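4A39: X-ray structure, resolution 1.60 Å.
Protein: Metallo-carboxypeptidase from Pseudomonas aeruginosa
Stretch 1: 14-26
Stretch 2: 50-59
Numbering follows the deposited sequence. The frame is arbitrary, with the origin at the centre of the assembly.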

# COMPACT_ATOMS: atom_id res chain seq x y z
N MET A 14 -22.57 22.93 -9.29
CA MET A 14 -21.81 21.66 -9.49
C MET A 14 -22.33 20.60 -8.53
O MET A 14 -23.04 20.91 -7.58
CB MET A 14 -20.33 21.90 -9.22
CG MET A 14 -20.01 22.06 -7.74
SD MET A 14 -18.29 22.49 -7.40
CE MET A 14 -18.39 24.28 -7.49
N GLN A 15 -21.97 19.35 -8.78
CA GLN A 15 -22.38 18.25 -7.91
C GLN A 15 -21.17 17.41 -7.54
O GLN A 15 -20.34 17.10 -8.38
CB GLN A 15 -23.44 17.38 -8.60
CG GLN A 15 -24.73 18.12 -8.91
CD GLN A 15 -25.96 17.25 -8.72
OE1 GLN A 15 -26.12 16.23 -9.39
NE2 GLN A 15 -26.82 17.65 -7.79
N ILE A 16 -21.09 17.05 -6.26
CA ILE A 16 -19.98 16.25 -5.75
C ILE A 16 -20.53 14.97 -5.14
O ILE A 16 -21.58 14.99 -4.49
CB ILE A 16 -19.19 17.04 -4.68
CG1 ILE A 16 -18.61 18.31 -5.33
CG2 ILE A 16 -18.08 16.18 -4.09
CD1 ILE A 16 -17.85 19.22 -4.38
N ARG A 17 -19.84 13.86 -5.37
CA ARG A 17 -20.29 12.58 -4.85
C ARG A 17 -19.14 11.60 -4.64
O ARG A 17 -18.05 11.77 -5.19
CB ARG A 17 -21.32 11.97 -5.81
CG ARG A 17 -20.79 11.66 -7.20
CD ARG A 17 -21.93 11.30 -8.15
NE ARG A 17 -21.47 11.05 -9.51
CZ ARG A 17 -20.90 9.91 -9.91
NH1 ARG A 17 -20.71 8.91 -9.06
NH2 ARG A 17 -20.51 9.78 -11.18
N ALA A 18 -19.39 10.58 -3.82
CA ALA A 18 -18.38 9.57 -3.53
C ALA A 18 -19.03 8.19 -3.47
O ALA A 18 -18.54 7.30 -2.78
CB ALA A 18 -17.71 9.88 -2.20
N ASP A 19 -20.12 8.03 -4.21
CA ASP A 19 -20.86 6.77 -4.24
C ASP A 19 -20.26 5.78 -5.23
O ASP A 19 -20.88 5.41 -6.23
CB ASP A 19 -22.33 7.05 -4.58
CG ASP A 19 -22.51 7.71 -5.94
OD1 ASP A 19 -21.69 8.58 -6.31
OD2 ASP A 19 -23.49 7.37 -6.65
N PHE A 20 -19.04 5.34 -4.93
CA PHE A 20 -18.33 4.39 -5.77
C PHE A 20 -17.17 3.74 -5.02
O PHE A 20 -16.86 4.12 -3.89
CB PHE A 20 -17.82 5.08 -7.04
CG PHE A 20 -17.12 6.39 -6.79
CD1 PHE A 20 -15.84 6.43 -6.24
CD2 PHE A 20 -17.76 7.59 -7.09
CE1 PHE A 20 -15.20 7.65 -6.00
CE2 PHE A 20 -17.13 8.82 -6.85
CZ PHE A 20 -15.85 8.84 -6.31
N ASP A 21 -16.55 2.75 -5.65
CA ASP A 21 -15.43 2.01 -5.07
C ASP A 21 -14.35 2.93 -4.50
O ASP A 21 -13.76 3.73 -5.22
CB ASP A 21 -14.82 1.11 -6.15
CG ASP A 21 -13.78 0.15 -5.60
OD1 ASP A 21 -12.98 0.56 -4.74
OD2 ASP A 21 -13.76 -1.02 -6.05
N SER A 22 -14.10 2.79 -3.19
CA SER A 22 -13.10 3.57 -2.44
C SER A 22 -13.45 5.04 -2.26
O SER A 22 -12.62 5.84 -1.83
CB SER A 22 -11.71 3.45 -3.08
OG SER A 22 -11.56 4.28 -4.23
N GLY A 23 -14.69 5.39 -2.58
CA GLY A 23 -15.11 6.77 -2.41
C GLY A 23 -15.18 7.16 -0.94
O GLY A 23 -15.53 6.36 -0.08
N ASN A 24 -14.82 8.41 -0.65
CA ASN A 24 -14.88 8.92 0.71
C ASN A 24 -14.93 10.44 0.76
O ASN A 24 -13.95 11.12 0.43
CB ASN A 24 -13.69 8.45 1.55
CG ASN A 24 -13.76 8.94 3.00
OD1 ASN A 24 -14.14 10.08 3.26
ND2 ASN A 24 -13.40 8.07 3.94
N ILE A 25 -16.08 10.97 1.17
CA ILE A 25 -16.27 12.40 1.33
C ILE A 25 -17.69 12.69 1.78
O ILE A 25 -18.61 11.92 1.51
CB ILE A 25 -16.00 13.18 0.01
CG1 ILE A 25 -15.53 14.60 0.34
CG2 ILE A 25 -17.27 13.28 -0.82
CD1 ILE A 25 -14.14 14.65 0.93
N GLN A 26 -17.85 13.81 2.49
CA GLN A 26 -19.15 14.29 2.95
C GLN A 26 -19.21 15.72 2.41
O GLN A 26 -18.30 16.51 2.65
CB GLN A 26 -19.23 14.31 4.48
CG GLN A 26 -19.25 12.92 5.14
CD GLN A 26 -20.59 12.22 5.02
OE1 GLN A 26 -21.23 12.24 3.97
NE2 GLN A 26 -21.02 11.58 6.11
N GLN A 50 -8.40 9.80 6.88
CA GLN A 50 -7.36 10.59 6.23
C GLN A 50 -7.59 10.45 4.72
O GLN A 50 -7.54 11.44 3.99
CB GLN A 50 -5.96 10.09 6.59
CG GLN A 50 -4.85 11.02 6.08
CD GLN A 50 -4.17 11.81 7.19
OE1 GLN A 50 -4.66 11.87 8.32
NE2 GLN A 50 -3.04 12.43 6.86
N TRP A 51 -7.83 9.22 4.28
CA TRP A 51 -8.08 8.94 2.87
C TRP A 51 -9.38 9.60 2.40
O TRP A 51 -10.38 9.57 3.12
CB TRP A 51 -8.15 7.42 2.62
CG TRP A 51 -8.74 7.04 1.29
CD1 TRP A 51 -10.06 6.81 1.01
CD2 TRP A 51 -8.04 6.91 0.04
NE1 TRP A 51 -10.22 6.56 -0.33
CE2 TRP A 51 -9.00 6.61 -0.95
CE3 TRP A 51 -6.69 7.03 -0.33
CZ2 TRP A 51 -8.66 6.42 -2.30
CZ3 TRP A 51 -6.35 6.84 -1.67
CH2 TRP A 51 -7.33 6.54 -2.64
N PHE A 52 -9.35 10.20 1.22
CA PHE A 52 -10.52 10.83 0.64
C PHE A 52 -10.49 10.53 -0.85
O PHE A 52 -9.43 10.28 -1.42
CB PHE A 52 -10.53 12.35 0.89
CG PHE A 52 -9.37 13.09 0.28
CD1 PHE A 52 -9.41 13.54 -1.03
CD2 PHE A 52 -8.23 13.35 1.04
CE1 PHE A 52 -8.34 14.24 -1.59
CE2 PHE A 52 -7.15 14.05 0.51
CZ PHE A 52 -7.21 14.50 -0.82
N HIS A 53 -11.66 10.54 -1.48
CA HIS A 53 -11.78 10.26 -2.91
C HIS A 53 -13.19 10.67 -3.33
O HIS A 53 -14.17 10.10 -2.86
CB HIS A 53 -11.56 8.76 -3.15
CG HIS A 53 -11.61 8.36 -4.60
ND1 HIS A 53 -11.59 7.04 -5.00
CD2 HIS A 53 -11.67 9.09 -5.73
CE1 HIS A 53 -11.64 6.98 -6.32
NE2 HIS A 53 -11.69 8.21 -6.79
N PHE A 54 -13.28 11.66 -4.21
CA PHE A 54 -14.58 12.12 -4.67
C PHE A 54 -14.55 12.63 -6.10
O PHE A 54 -13.48 12.92 -6.65
CB PHE A 54 -15.13 13.22 -3.75
CG PHE A 54 -14.25 14.44 -3.65
CD1 PHE A 54 -13.23 14.50 -2.70
CD2 PHE A 54 -14.45 15.54 -4.49
CE1 PHE A 54 -12.42 15.63 -2.59
CE2 PHE A 54 -13.65 16.68 -4.39
CZ PHE A 54 -12.63 16.72 -3.43
N LYS A 55 -15.73 12.74 -6.70
CA LYS A 55 -15.86 13.23 -8.06
C LYS A 55 -16.67 14.52 -8.09
O LYS A 55 -17.63 14.68 -7.33
CB LYS A 55 -16.56 12.18 -8.94
CG LYS A 55 -15.79 10.89 -9.15
CD LYS A 55 -16.49 10.00 -10.17
CE LYS A 55 -15.80 8.66 -10.30
NZ LYS A 55 -16.48 7.78 -11.30
N VAL A 56 -16.26 15.44 -8.95
CA VAL A 56 -16.96 16.72 -9.10
C VAL A 56 -17.49 16.75 -10.53
O VAL A 56 -16.76 16.44 -11.47
CB VAL A 56 -16.02 17.93 -8.88
CG1 VAL A 56 -16.83 19.22 -8.87
CG2 VAL A 56 -15.26 17.77 -7.57
N GLU A 57 -18.75 17.13 -10.71
CA GLU A 57 -19.33 17.20 -12.04
C GLU A 57 -20.06 18.52 -12.21
O GLU A 57 -20.44 19.16 -11.22
CB GLU A 57 -20.29 16.02 -12.27
CG GLU A 57 -19.65 14.66 -12.04
CD GLU A 57 -20.63 13.50 -12.11
OE1 GLU A 57 -21.85 13.72 -11.90
OE2 GLU A 57 -20.18 12.37 -12.36
N GLY A 58 -20.23 18.95 -13.46
CA GLY A 58 -20.93 20.19 -13.74
C GLY A 58 -20.16 21.47 -13.42
O GLY A 58 -20.76 22.51 -13.16
N MET A 59 -18.83 21.40 -13.44
CA MET A 59 -18.03 22.59 -13.14
C MET A 59 -18.03 23.56 -14.32
O MET A 59 -18.00 23.15 -15.48
CB MET A 59 -16.59 22.19 -12.81
CG MET A 59 -16.45 21.25 -11.63
SD MET A 59 -14.72 20.95 -11.23
CE MET A 59 -14.24 19.91 -12.59

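The pairing of these two segments is broken in the middle and then resumed. Residues 15-17 run antiparallel to 53-57, the chain then leaves the ladder through a type II turn from Phe 20 to Gly 23, and Asn 24 returns to pair with His 53. The second segment continues past the excursion, and Phe 20 and Ser 22 fold back onto it.

The regular part is conventional. Gln 15 and Glu 57 exchange two backbone hydrogen bonds, Gln 15 N to Glu 57 O at 2.9 Å and Glu 57 N to Gln 15 O at 2.8 Å; Arg 17 with Lys 55 and, beyond the loop, Asn 24 with His 53 repeat the two-bond pattern.

The turn is fastened by polar atoms. Ser 22 O accepts from Trp 51 NE1 at 2.9 Å, near the plane of the indole, while Ser 22 OG accepts from His 53 ND1 at 2.9 Å and donates to Asp 21 O in a very short bond of 2.5 Å. A small hydroxyl side chain suits this buried place, since it can serve both partners at close range. Gly 23 is equally constrained: an ideal CB would lie 2.1 Å from Ala 18 O.

Phe 20 reaches back from the loop to pack beside the strand. Its edge points at the face of the His 53 ring, with centroids 4.9 Å apart, and Lys 55 lies over one face of the Phe 20 ring. Lys 55 CE is 4.0 Å from the Phe 20 ring centroid and Lys 55 NZ 4.8 Å, so the extended lysine supplies both a CH-pi and a cation-pi contact.

On the face shared by Gln 15, Arg 17, Lys 55 and Glu 57, Arg 17 NH2 reaches diagonally across the strands to form a salt bridge with Glu 57 OE2 at 2.9 Å. Within its own stretch, Arg 17 NH1 forms another with Asp 19 OD1 at 2.9 Å. The guanidinium has Lys 55 CD over one face, and Arg 17 NH2 is 4.5 Å from Lys 55 NZ.

The other face is apolar: Ile 16 CG1 meets Val 56 CG2 at 4.1 Å, and Ile 16 CG2 approaches Phe 54 CD2 at 3.7 Å. Ile 25 CG2 packs against Phe 54 CB at 3.6 Å, so isoleucines from before and after the loop share one phenylalanine. The two stretches bury 875 Å² between them, both sides summed.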